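Snaclec rhodocytin subunit alpha (Agkistrodon rhodostoma, PDB 3BX4) triggers platelet aggregation as a snake-venom toxin by binding the platelet receptor CLEC1B (CLEC2), which sets off Syk-dependent signalling. Local coordinates at residues C[52-55]-C[56-60]. Residues are numbered along the deposited sequence; the frame is centred on the assembly and turned at random.
Sequences DFVS and WLISQ
Phe-53 and Trp-56, one turn apart on helix 48-59, meet obliquely through one side of each ring, Trp-56 at the exposed side of the helix and Phe-53 turned toward strand 10-12. CE1 of Phe-53 meets the six-membered part of the indole, 3.7 Å from CZ3 of Trp-56 and only slightly farther from CE3, with the ring planes inclined at 43°. CG of Gln-60 rests 3.5 Å above one face of the Trp-56 ring, toward its rim. The far end of the Phe-53 ring touches Leu-57, the neighbour of Trp-56 on the same turn, CZ to CD1 4.0 Å, and outside the helix the ring stacks on Tyr-12. One position on, CG1 of Val-54 approaches CD1 of Ile-58 at 4.0 Å.

This is the second helix of the C-type lectin fold of the snaclec alpha subunit, and its buried flank packs on the central sheet: Val-54 and Ile-58 against Leu-109 of strand 106-110, Leu-57 and Ile-58 against Val-130 of strand 127-133.

The backbone is held by regular i to i+4 bonds, among them Leu-57 N to Phe-53 O (2.9 Å), Trp-56 N to Asp-52 O and Ile-58 N to Val-54 O. Further along, the carbonyl of Ser-55 is gripped twice by one residue. Ser-59 N approaches Ser-55 O at 3.0 Å, and the hydroxyl OG of Ser-59 donates to the same oxygen at 3.1 Å; the two donors come from opposite faces of the carbonyl plane, OG lying 37° out of it. With chi1 at -70°, the Ser-59 hydroxyl folds back along the helix toward that acceptor. Ser-55 OG instead bonds Gly-114 O, and Asp-52 OD1 forms a salt bridge with Arg-116 NE, both in the loop between strands 106-110 and 118-121.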
ATOM      1  N   ASP C  52       2.433  14.503  24.417  1.00 17.24           N
ATOM      2  CA  ASP C  52       3.197  14.296  25.669  1.00 17.11           C
ATOM      3  C   ASP C  52       2.960  12.908  26.241  1.00 17.49           C
ATOM      4  O   ASP C  52       3.877  12.246  26.726  1.00 18.53           O
ATOM      5  CB  ASP C  52       2.792  15.310  26.757  1.00 17.42           C
ATOM      6  CG  ASP C  52       3.278  16.736  26.483  1.00 21.75           C
ATOM      7  OD1 ASP C  52       4.119  16.983  25.578  1.00 21.02           O
ATOM      8  OD2 ASP C  52       2.768  17.655  27.249  1.00 23.46           O
ATOM      9  N   PHE C  53       1.699  12.487  26.203  1.00 16.05           N
ATOM     10  CA  PHE C  53       1.288  11.258  26.813  1.00 14.79           C
ATOM     11  C   PHE C  53       1.961  10.102  26.055  1.00 15.09           C
ATOM     12  O   PHE C  53       2.537   9.201  26.690  1.00 15.66           O
ATOM     13  CB  PHE C  53      -0.247  11.049  26.777  1.00 14.39           C
ATOM     14  CG  PHE C  53      -0.626   9.692  27.273  1.00 15.46           C
ATOM     15  CD1 PHE C  53      -0.602   9.402  28.650  1.00 14.86           C
ATOM     16  CD2 PHE C  53      -0.915   8.639  26.359  1.00 15.11           C
ATOM     17  CE1 PHE C  53      -0.923   8.114  29.145  1.00 15.04           C
ATOM     18  CE2 PHE C  53      -1.176   7.294  26.914  1.00 15.38           C
ATOM     19  CZ  PHE C  53      -1.223   7.096  28.270  1.00 14.51           C
ATOM     20  N   VAL C  54       1.833  10.113  24.729  1.00 14.93           N
ATOM     21  CA  VAL C  54       2.398   8.994  23.928  1.00 15.71           C
ATOM     22  C   VAL C  54       3.938   8.924  24.106  1.00 16.59           C
ATOM     23  O   VAL C  54       4.498   7.833  24.236  1.00 17.06           O
ATOM     24  CB  VAL C  54       1.976   9.006  22.474  1.00 16.33           C
ATOM     25  CG1 VAL C  54       2.735   7.871  21.629  1.00 13.64           C
ATOM     26  CG2 VAL C  54       0.441   8.814  22.382  1.00 12.87           C
ATOM     27  N   SER C  55       4.600  10.078  24.129  1.00 16.35           N
ATOM     28  CA  SER C  55       6.061  10.093  24.352  1.00 17.58           C
ATOM     29  C   SER C  55       6.401   9.441  25.702  1.00 16.64           C
ATOM     30  O   SER C  55       7.313   8.588  25.814  1.00 18.29           O
ATOM     31  CB  SER C  55       6.586  11.528  24.244  1.00 17.95           C
ATOM     32  OG  SER C  55       7.960  11.540  24.591  1.00 21.95           O
ATOM     33  N   TRP C  56       5.657   9.822  26.752  1.00 16.20           N
ATOM     34  CA  TRP C  56       5.820   9.273  28.106  1.00 18.39           C
ATOM     35  C   TRP C  56       5.582   7.751  28.150  1.00 16.28           C
ATOM     36  O   TRP C  56       6.355   6.965  28.741  1.00 17.98           O
ATOM     37  CB  TRP C  56       4.810   9.987  29.047  1.00 18.56           C
ATOM     38  CG  TRP C  56       4.800   9.412  30.444  1.00 20.36           C
ATOM     39  CD1 TRP C  56       5.719   9.634  31.448  1.00 23.18           C
ATOM     40  CD2 TRP C  56       3.846   8.492  30.970  1.00 20.24           C
ATOM     41  NE1 TRP C  56       5.365   8.913  32.565  1.00 22.92           N
ATOM     42  CE2 TRP C  56       4.215   8.214  32.307  1.00 20.75           C
ATOM     43  CE3 TRP C  56       2.682   7.893  30.441  1.00 19.36           C
ATOM     44  CZ2 TRP C  56       3.462   7.358  33.141  1.00 21.73           C
ATOM     45  CZ3 TRP C  56       1.929   7.018  31.253  1.00 21.70           C
ATOM     46  CH2 TRP C  56       2.325   6.764  32.600  1.00 24.35           C
ATOM     47  N   LEU C  57       4.545   7.300  27.443  1.00 16.62           N
ATOM     48  CA  LEU C  57       4.134   5.905  27.431  1.00 16.39           C
ATOM     49  C   LEU C  57       5.302   5.096  26.836  1.00 15.56           C
ATOM     50  O   LEU C  57       5.574   4.046  27.308  1.00 16.78           O
ATOM     51  CB  LEU C  57       2.882   5.732  26.544  1.00 16.64           C
ATOM     52  CG  LEU C  57       2.221   4.322  26.561  1.00 16.33           C
ATOM     53  CD1 LEU C  57       1.385   4.072  27.800  1.00 17.53           C
ATOM     54  CD2 LEU C  57       1.387   4.193  25.296  1.00 17.80           C
ATOM     55  N   ILE C  58       5.931   5.594  25.787  1.00 15.83           N
ATOM     56  CA  ILE C  58       7.000   4.848  25.093  1.00 16.86           C
ATOM     57  C   ILE C  58       8.188   4.842  26.057  1.00 18.50           C
ATOM     58  O   ILE C  58       8.876   3.802  26.230  1.00 19.66           O
ATOM     59  CB  ILE C  58       7.376   5.512  23.772  1.00 17.17           C
ATOM     60  CG1 ILE C  58       6.215   5.384  22.747  1.00 14.99           C
ATOM     61  CG2 ILE C  58       8.705   4.936  23.270  1.00 18.87           C
ATOM     62  CD1 ILE C  58       6.362   6.255  21.511  1.00 13.62           C
ATOM     63  N   SER C  59       8.406   5.983  26.691  1.00 21.47           N
ATOM     64  CA  SER C  59       9.494   6.120  27.669  1.00 24.90           C
ATOM     65  C   SER C  59       9.324   5.205  28.888  1.00 25.80           C
ATOM     66  O   SER C  59      10.332   4.800  29.487  1.00 27.62           O
ATOM     67  CB  SER C  59       9.651   7.590  28.038  1.00 24.49           C
ATOM     68  OG  SER C  59      10.188   8.236  26.866  1.00 31.33           O
ATOM     69  N   GLN C  60       8.095   4.817  29.227  1.00 25.21           N
ATOM     70  CA  GLN C  60       7.802   3.882  30.325  1.00 27.01           C
ATOM     71  C   GLN C  60       8.113   2.395  30.011  1.00 29.48           C
ATOM     72  O   GLN C  60       8.146   1.548  30.913  1.00 29.49           O
ATOM     73  CB  GLN C  60       6.329   3.993  30.690  1.00 26.82           C
ATOM     74  CG  GLN C  60       5.988   5.263  31.449  1.00 26.79           C
ATOM     75  CD  GLN C  60       6.354   5.175  32.924  1.00 28.89           C
ATOM     76  OE1 GLN C  60       5.754   4.396  33.689  1.00 27.74           O
ATOM     77  NE2 GLN C  60       7.324   5.986  33.328  1.00 30.59           N
TER